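Local coordinates for protein transcriptional regulator, MarR family (Methanosarcina mazei, PDB 3S2W) that probably binds DNA and regulates transcription as a dimeric, winged helix-turn-helix regulator of the MarR type, at residues Q36-I39 and G40-E44; L74-K78 and G79-R83; I85-L88 and V89-Y93. All blocks are in the same frame, centred on the assembly; numbering follows the deposited sequence.

Contact 1: Q36-I39 and G40-E44. With SO4 (sulfate ion), chain K.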
loop_
_atom_site.group_PDB
_atom_site.type_symbol
_atom_site.label_atom_id
_atom_site.label_comp_id
_atom_site.label_asym_id
_atom_site.label_seq_id
_atom_site.Cartn_x
_atom_site.Cartn_y
_atom_site.Cartn_z
ATOM N N GLN A 36 5.700 4.499 -3.167
ATOM C CA GLN A 36 5.011 5.139 -4.287
ATOM C C GLN A 36 5.630 6.493 -4.534
ATOM O O GLN A 36 5.658 6.978 -5.664
ATOM C CB GLN A 36 3.496 5.281 -4.072
ATOM C CG GLN A 36 2.667 3.969 -4.114
ATOM C CD GLN A 36 2.980 3.060 -5.302
ATOM O OE1 GLN A 36 2.310 3.107 -6.348
ATOM N NE2 GLN A 36 3.980 2.193 -5.132
ATOM N N ILE A 37 6.160 7.093 -3.482
ATOM C CA ILE A 37 6.872 8.350 -3.652
ATOM C C ILE A 37 8.231 8.127 -4.323
ATOM O O ILE A 37 8.568 8.797 -5.302
ATOM C CB ILE A 37 6.999 9.108 -2.314
ATOM C CG1 ILE A 37 5.624 9.633 -1.919
ATOM C CG2 ILE A 37 8.007 10.282 -2.401
ATOM C CD1 ILE A 37 5.472 9.795 -0.464
ATOM N N TYR A 38 8.991 7.164 -3.807
ATOM C CA TYR A 38 10.320 6.880 -4.319
ATOM C C TYR A 38 10.269 6.404 -5.764
ATOM O O TYR A 38 11.040 6.873 -6.592
ATOM C CB TYR A 38 11.009 5.825 -3.458
ATOM C CG TYR A 38 12.378 5.508 -3.965
ATOM C CD1 TYR A 38 12.568 4.523 -4.919
ATOM C CD2 TYR A 38 13.485 6.226 -3.523
ATOM C CE1 TYR A 38 13.811 4.231 -5.400
ATOM C CE2 TYR A 38 14.750 5.946 -4.006
ATOM C CZ TYR A 38 14.905 4.944 -4.941
ATOM O OH TYR A 38 16.158 4.646 -5.428
ATOM N N ILE A 39 9.369 5.464 -6.057
ATOM C CA ILE A 39 9.186 4.993 -7.412
ATOM C C ILE A 39 8.702 6.148 -8.277
ATOM O O ILE A 39 9.203 6.374 -9.367
ATOM C CB ILE A 39 8.168 3.848 -7.467
ATOM C CG1 ILE A 39 8.660 2.655 -6.641
ATOM C CG2 ILE A 39 7.916 3.403 -8.891
ATOM C CD1 ILE A 39 9.877 2.014 -7.187
ATOM N N GLY A 40 7.723 6.878 -7.775
ATOM C CA GLY A 40 7.139 7.991 -8.496
ATOM C C GLY A 40 8.140 8.958 -9.048
ATOM O O GLY A 40 8.014 9.388 -10.194
ATOM N N LYS A 41 9.148 9.306 -8.263
ATOM C CA LYS A 41 10.108 10.289 -8.747
ATOM C C LYS A 41 10.983 9.696 -9.829
ATOM O O LYS A 41 11.371 10.390 -10.780
ATOM C CB LYS A 41 10.985 10.824 -7.621
ATOM C CG LYS A 41 10.289 11.828 -6.735
ATOM C CD LYS A 41 11.084 13.117 -6.646
ATOM C CE LYS A 41 12.504 12.842 -6.170
ATOM N NZ LYS A 41 12.861 13.695 -5.006
ATOM N N LYS A 42 11.311 8.419 -9.667
ATOM C CA LYS A 42 12.182 7.754 -10.612
ATOM C C LYS A 42 11.465 7.494 -11.927
ATOM O O LYS A 42 12.101 7.457 -12.952
ATOM C CB LYS A 42 12.781 6.469 -10.052
ATOM C CG LYS A 42 13.733 6.647 -8.863
ATOM C CD LYS A 42 15.002 7.300 -9.295
ATOM C CE LYS A 42 16.049 7.251 -8.193
ATOM N NZ LYS A 42 16.907 6.060 -8.342
ATOM N N ILE A 43 10.151 7.361 -11.933
ATOM C CA ILE A 43 9.506 7.116 -13.224
ATOM C C ILE A 43 8.937 8.338 -13.954
ATOM O O ILE A 43 8.619 8.241 -15.138
ATOM C CB ILE A 43 8.453 5.992 -13.183
ATOM C CG1 ILE A 43 7.319 6.353 -12.250
ATOM C CG2 ILE A 43 9.092 4.679 -12.782
ATOM C CD1 ILE A 43 6.204 5.326 -12.307
ATOM N N GLU A 44 8.822 9.474 -13.260
ATOM C CA GLU A 44 8.428 10.739 -13.893
ATOM C C GLU A 44 9.102 10.948 -15.252
ATOM O O GLU A 44 8.434 11.300 -16.207
ATOM C CB GLU A 44 8.794 11.910 -13.010
ATOM C CG GLU A 44 7.668 12.754 -12.451
ATOM C CD GLU A 44 8.145 13.574 -11.237
ATOM O OE1 GLU A 44 8.927 14.546 -11.412
ATOM O OE2 GLU A 44 7.768 13.216 -10.096
HETATM S S SO4 K . 19.128 6.390 -4.718
HETATM O O1 SO4 K . 18.534 5.106 -4.355
HETATM O O2 SO4 K . 19.867 6.250 -5.973
HETATM O O3 SO4 K . 18.079 7.391 -4.891
HETATM O O4 SO4 K . 20.031 6.819 -3.652
#
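Ile39 and Ile43, one turn apart on helix 23-43, form the tightly packed side of this contact. The backbone bond from Ile43 N to Ile39 O is 2.9 Å long, and CG1 of Ile43 approaches the same Ile39 O to 3.4 Å. It can do so because CG1 sits between the backbone N and the carbonyl carbon (chi1 63°). Their CG2 methyls, 4.3 Å apart, complete an apolar strip; beyond it, on the buried side, Ile39 meets Ile124 of helix 112-133 and Ile43 meets Ile48.

The other side is looser and polar. Where Lys42 N reaches back to Tyr38 O the bond is weak at 3.5 Å. The Tyr38 side chain leaves the helix with CG opposite the backbone N (chi1 180°), and its hydroxyl donates to O1 of a sulfate ion over 2.6 Å, the anion lying at the ring edge near its plane. The Lys42 chain runs obliquely to the Tyr38 side chain, and its NZ forms a weak bond of 3.3 Å with Tyr38 OH, while its salt bridge goes to Glu127. Trp128 meets the ring with planes about 30° apart, and Ile158 of the second subunit packs against it.

Replacing Tyr38 with an alanine would probably leave the sulfate without this donor and Trp128 without its ring partner. The phenol thus acts in two ways, its ring serving the apolar interface and its hydroxyl donating to an anion that probably came from the crystallisation liquor, while only weakly meeting a lysine whose charge is paired with Glu127.

Contact 2: L74-K78 and G79-R83. With SO4 (sulfate ion), chain J.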
loop_
_atom_site.group_PDB
_atom_site.type_symbol
_atom_site.label_atom_id
_atom_site.label_comp_id
_atom_site.label_asym_id
_atom_site.label_seq_id
_atom_site.Cartn_x
_atom_site.Cartn_y
_atom_site.Cartn_z
ATOM N N LEU A 74 -4.619 -7.479 -9.543
ATOM C CA LEU A 74 -3.923 -6.425 -8.818
ATOM C C LEU A 74 -4.826 -5.949 -7.705
ATOM O O LEU A 74 -4.385 -5.269 -6.781
ATOM C CB LEU A 74 -3.504 -5.262 -9.748
ATOM C CG LEU A 74 -2.460 -5.575 -10.854
ATOM C CD1 LEU A 74 -2.207 -4.409 -11.788
ATOM C CD2 LEU A 74 -1.169 -5.998 -10.251
ATOM N N LYS A 75 -6.089 -6.344 -7.793
ATOM C CA LYS A 75 -7.127 -5.853 -6.893
ATOM C C LYS A 75 -7.110 -4.339 -6.886
ATOM O O LYS A 75 -7.098 -3.712 -5.822
ATOM C CB LYS A 75 -6.969 -6.411 -5.473
ATOM C CG LYS A 75 -7.195 -7.917 -5.348
ATOM C CD LYS A 75 -8.666 -8.241 -5.414
ATOM C CE LYS A 75 -8.902 -9.717 -5.267
ATOM N NZ LYS A 75 -10.106 -9.963 -4.428
ATOM N N ILE A 76 -7.088 -3.759 -8.084
ATOM C CA ILE A 76 -7.332 -2.327 -8.271
ATOM C C ILE A 76 -8.638 -2.190 -9.047
ATOM O O ILE A 76 -8.864 -2.943 -10.012
ATOM C CB ILE A 76 -6.184 -1.645 -9.041
ATOM C CG1 ILE A 76 -4.873 -1.729 -8.253
ATOM C CG2 ILE A 76 -6.526 -0.193 -9.331
ATOM C CD1 ILE A 76 -3.646 -1.266 -9.028
ATOM N N ASP A 77 -9.503 -1.255 -8.634
ATOM C CA ASP A 77 -10.867 -1.190 -9.195
ATOM C C ASP A 77 -10.908 -0.868 -10.691
ATOM O O ASP A 77 -9.943 -0.352 -11.260
ATOM C CB ASP A 77 -11.803 -0.268 -8.388
ATOM C CG ASP A 77 -11.326 1.184 -8.334
ATOM O OD1 ASP A 77 -11.629 1.953 -9.269
ATOM O OD2 ASP A 77 -10.674 1.574 -7.341
ATOM N N LYS A 78 -12.037 -1.189 -11.314
ATOM C CA LYS A 78 -12.203 -1.073 -12.756
ATOM C C LYS A 78 -11.979 0.340 -13.256
ATOM O O LYS A 78 -11.406 0.534 -14.320
ATOM C CB LYS A 78 -13.597 -1.556 -13.180
ATOM C CG LYS A 78 -14.018 -2.877 -12.529
ATOM C CD LYS A 78 -13.007 -4.007 -12.771
ATOM C CE LYS A 78 -13.303 -5.232 -11.896
ATOM N NZ LYS A 78 -13.132 -6.533 -12.631
ATOM N N GLY A 79 -12.432 1.321 -12.485
ATOM C CA GLY A 79 -12.345 2.716 -12.878
ATOM C C GLY A 79 -10.949 3.273 -12.709
ATOM O O GLY A 79 -10.504 4.089 -13.506
ATOM N N THR A 80 -10.254 2.833 -11.666
ATOM C CA THR A 80 -8.850 3.176 -11.494
ATOM C C THR A 80 -8.012 2.475 -12.577
ATOM O O THR A 80 -7.148 3.093 -13.214
ATOM C CB THR A 80 -8.352 2.811 -10.071
ATOM O OG1 THR A 80 -9.135 3.518 -9.105
ATOM C CG2 THR A 80 -6.890 3.181 -9.889
ATOM N N THR A 81 -8.294 1.193 -12.791
ATOM C CA THR A 81 -7.674 0.426 -13.873
ATOM C C THR A 81 -7.826 1.110 -15.233
ATOM O O THR A 81 -6.851 1.277 -15.957
ATOM C CB THR A 81 -8.232 -0.992 -13.911
ATOM O OG1 THR A 81 -7.703 -1.713 -12.794
ATOM C CG2 THR A 81 -7.863 -1.715 -15.217
ATOM N N ALA A 82 -9.040 1.538 -15.556
ATOM C CA ALA A 82 -9.312 2.160 -16.847
ATOM C C ALA A 82 -8.463 3.412 -17.081
ATOM O O ALA A 82 -7.876 3.583 -18.159
ATOM C CB ALA A 82 -10.804 2.476 -16.983
ATOM N N ARG A 83 -8.376 4.258 -16.061
ATOM C CA ARG A 83 -7.546 5.467 -16.118
ATOM C C ARG A 83 -6.047 5.175 -16.210
ATOM O O ARG A 83 -5.318 5.817 -16.981
ATOM C CB ARG A 83 -7.837 6.394 -14.934
ATOM C CG ARG A 83 -9.006 7.332 -15.182
ATOM C CD ARG A 83 -9.425 8.058 -13.915
ATOM N NE ARG A 83 -10.570 7.412 -13.277
ATOM C CZ ARG A 83 -10.583 6.972 -12.021
ATOM N NH1 ARG A 83 -9.508 7.112 -11.255
ATOM N NH2 ARG A 83 -11.671 6.390 -11.530
HETATM S S SO4 J . -15.230 5.559 -11.201
HETATM O O1 SO4 J . -16.542 4.924 -11.322
HETATM O O2 SO4 J . -14.712 5.824 -12.542
HETATM O O3 SO4 J . -15.353 6.825 -10.476
HETATM O O4 SO4 J . -14.311 4.671 -10.486
#
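Asp77 and Thr80 make the hydrogen-bonded cap that starts helix 78-90. Asp77 holds the N-cap position, and its OD1 accepts from Thr80 N at 2.9 Å, with the donor above the carboxylate plane. CG is turned between the backbone N and the carbonyl carbon (chi1 61°), which brings the carboxylate over the first turn. Thr80 OG1 lies close to both carboxylate oxygens, 2.9 Å from Asp77 OD1 and 3.0 Å from Asp77 OD2; these bonds are weak, and its single proton cannot be assigned to one of them.

A second polar grip falls on Asp77 O. Thr81 N approaches it almost straight over 2.7 Å, and Thr81 OG1 adds a bond of 3.0 Å from above the carbonyl plane, so backbone and side chain of one residue hold the same oxygen.

The apolar part of the contact is Ile76, whose CG2 meets the Thr80 CG2 methyl at 3.4 Å, the two side chains crossing at about a right angle. Ile76 continues onto Phe55 of helix 53-61 and onto Arg33 of the second subunit.

Charged groups lie to the outside. Lys78 NZ is salt-bridged to Asp72, tying the helix start to helix 67-74, and Arg83 NH2 forms a weak bond of 3.3 Å with sulfate O2, the ion lying at the guanidinium edge.

In winged helix-turn-helix proteins the helix in the position of 78-90 is the recognition helix, as it probably is here. A sulfate, probably from the crystallisation liquor, near its N-terminal turn and an arginine is consistent with a surface suited to DNA phosphates, while the capping carboxylate probably stabilises the helix's amide end.

Contact 3: I85-L88 and V89-Y93. With SO4 (sulfate ion), chain I.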
loop_
_atom_site.group_PDB
_atom_site.type_symbol
_atom_site.label_atom_id
_atom_site.label_comp_id
_atom_site.label_asym_id
_atom_site.label_seq_id
_atom_site.Cartn_x
_atom_site.Cartn_y
_atom_site.Cartn_z
ATOM N N ILE A 85 -4.652 2.319 -17.414
ATOM C CA ILE A 85 -4.367 1.752 -18.733
ATOM C C ILE A 85 -4.513 2.816 -19.817
ATOM O O ILE A 85 -3.755 2.846 -20.802
ATOM C CB ILE A 85 -5.265 0.572 -19.061
ATOM C CG1 ILE A 85 -4.983 -0.581 -18.099
ATOM C CG2 ILE A 85 -5.035 0.133 -20.498
ATOM C CD1 ILE A 85 -3.541 -1.041 -18.111
ATOM N N GLN A 86 -5.477 3.711 -19.643
ATOM C CA GLN A 86 -5.583 4.773 -20.621
ATOM C C GLN A 86 -4.349 5.705 -20.682
ATOM O O GLN A 86 -4.005 6.201 -21.753
ATOM C CB GLN A 86 -6.845 5.593 -20.428
ATOM C CG GLN A 86 -6.907 6.701 -21.437
ATOM C CD GLN A 86 -7.369 6.193 -22.776
ATOM O OE1 GLN A 86 -8.446 5.604 -22.881
ATOM N NE2 GLN A 86 -6.557 6.410 -23.809
ATOM N N LYS A 87 -3.684 5.957 -19.557
ATOM C CA LYS A 87 -2.540 6.876 -19.600
ATOM C C LYS A 87 -1.349 6.142 -20.182
ATOM O O LYS A 87 -0.510 6.735 -20.865
ATOM C CB LYS A 87 -2.190 7.431 -18.220
ATOM C CG LYS A 87 -3.229 8.388 -17.624
ATOM C CD LYS A 87 -2.829 8.743 -16.200
ATOM C CE LYS A 87 -3.648 9.899 -15.607
ATOM N NZ LYS A 87 -2.892 10.584 -14.494
ATOM N N LEU A 88 -1.296 4.836 -19.920
ATOM C CA LEU A 88 -0.252 3.992 -20.462
ATOM C C LEU A 88 -0.396 3.928 -21.986
ATOM O O LEU A 88 0.603 3.888 -22.711
ATOM C CB LEU A 88 -0.326 2.604 -19.833
ATOM C CG LEU A 88 0.268 2.521 -18.423
ATOM C CD1 LEU A 88 0.037 1.176 -17.840
ATOM C CD2 LEU A 88 1.750 2.786 -18.463
ATOM N N VAL A 89 -1.641 3.952 -22.468
ATOM C CA VAL A 89 -1.880 3.956 -23.905
ATOM C C VAL A 89 -1.501 5.300 -24.502
ATOM O O VAL A 89 -0.852 5.355 -25.545
ATOM C CB VAL A 89 -3.335 3.607 -24.289
ATOM C CG1 VAL A 89 -3.559 3.947 -25.725
ATOM C CG2 VAL A 89 -3.589 2.137 -24.090
ATOM N N ASP A 90 -1.887 6.385 -23.839
ATOM C CA ASP A 90 -1.603 7.726 -24.356
ATOM C C ASP A 90 -0.121 8.066 -24.332
ATOM O O ASP A 90 0.357 8.893 -25.102
ATOM C CB ASP A 90 -2.416 8.782 -23.611
ATOM C CG ASP A 90 -3.924 8.664 -23.884
ATOM O OD1 ASP A 90 -4.311 8.187 -24.987
ATOM O OD2 ASP A 90 -4.718 9.056 -22.992
ATOM N N GLU A 91 0.608 7.417 -23.443
ATOM C CA GLU A 91 2.051 7.595 -23.370
ATOM C C GLU A 91 2.747 6.680 -24.368
ATOM O O GLU A 91 3.939 6.783 -24.583
ATOM C CB GLU A 91 2.535 7.337 -21.935
ATOM C CG GLU A 91 2.032 8.404 -20.926
ATOM C CD GLU A 91 1.606 7.848 -19.560
ATOM O OE1 GLU A 91 0.775 8.507 -18.888
ATOM O OE2 GLU A 91 2.100 6.773 -19.147
ATOM N N GLY A 92 1.981 5.765 -24.963
ATOM C CA GLY A 92 2.477 4.880 -26.005
ATOM C C GLY A 92 3.217 3.652 -25.509
ATOM O O GLY A 92 4.068 3.115 -26.216
ATOM N N TYR A 93 2.885 3.200 -24.302
ATOM C CA TYR A 93 3.553 2.050 -23.703
ATOM C C TYR A 93 2.752 0.775 -23.838
ATOM O O TYR A 93 3.289 -0.317 -23.695
ATOM C CB TYR A 93 3.825 2.291 -22.229
ATOM C CG TYR A 93 4.878 3.321 -21.989
ATOM C CD1 TYR A 93 6.084 3.263 -22.660
ATOM C CD2 TYR A 93 4.661 4.365 -21.104
ATOM C CE1 TYR A 93 7.041 4.199 -22.442
ATOM C CE2 TYR A 93 5.612 5.304 -20.882
ATOM C CZ TYR A 93 6.803 5.219 -21.550
ATOM O OH TYR A 93 7.765 6.155 -21.338
HETATM S S SO4 I . -1.107 8.087 -12.024
HETATM O O1 SO4 I . -2.457 8.468 -11.626
HETATM O O2 SO4 I . -1.185 6.895 -12.868
HETATM O O3 SO4 I . -0.491 9.184 -12.781
HETATM O O4 SO4 I . -0.341 7.793 -10.813
#
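Gln86 places CG anti to its backbone N (chi1 179°) and then bends at chi2 (79°), which swings its amide to the carboxylate of Asp90 one turn on. NE2 of Gln86 gives a hydrogen bond of 3.1 Å to Asp90 OD1, met from above the carboxylate plane, and a weak one of 3.3 Å to Asp90 OD2; the amide and carboxylate planes are 30° apart. The other end of the amide, OE1, accepts from Arg96 in strand 94-98.

The helix ends in a Schellman motif. Gly92 has positive phi, Tyr93 N reaches Leu88 O over 2.9 Å, and Gly92 N bonds Val89 O at 2.9 Å. Leu88 CD2 lies 4.2 Å from CD2 of the Tyr93 ring, the apolar pair that often brackets this motif. Beyond it, Leu88 packs on Phe55 and Leu56, and Tyr93 OH is hydrogen-bonded to Tyr46 O.

Lys87 runs out extended, and its NZ makes a weak bond of 3.3 Å to sulfate O3; Gly51 N and Gln52 NE2 hydrogen-bond the same ion, which probably came from the crystallisation liquor. The chemistry thus divides the helix end: an apolar clasp inward, and outward an amide shared between an acid and an arginine.

In the fold
All three contacts are local, each within one continuous run of residues, so none closes a long loop; along the chain they follow in series, without nesting or crossing. Contact 1 comes first, near the end of helix 23-43, where it faces helix 112-133 and the second subunit. Contact 2 turns the chain from helix 67-74 into helix 78-90, and contact 3 ends that helix before strand 94-98. Contacts 2 and 3, with centres about 14 Å apart, thus bracket one helix. Ile48 touches both Ile43 of contact 1 and Tyr93 of contact 3. Across the dimer, Ile37 of contact 1 packs on Lys75 of the second subunit, joining contact 1 to the partner's contact 2.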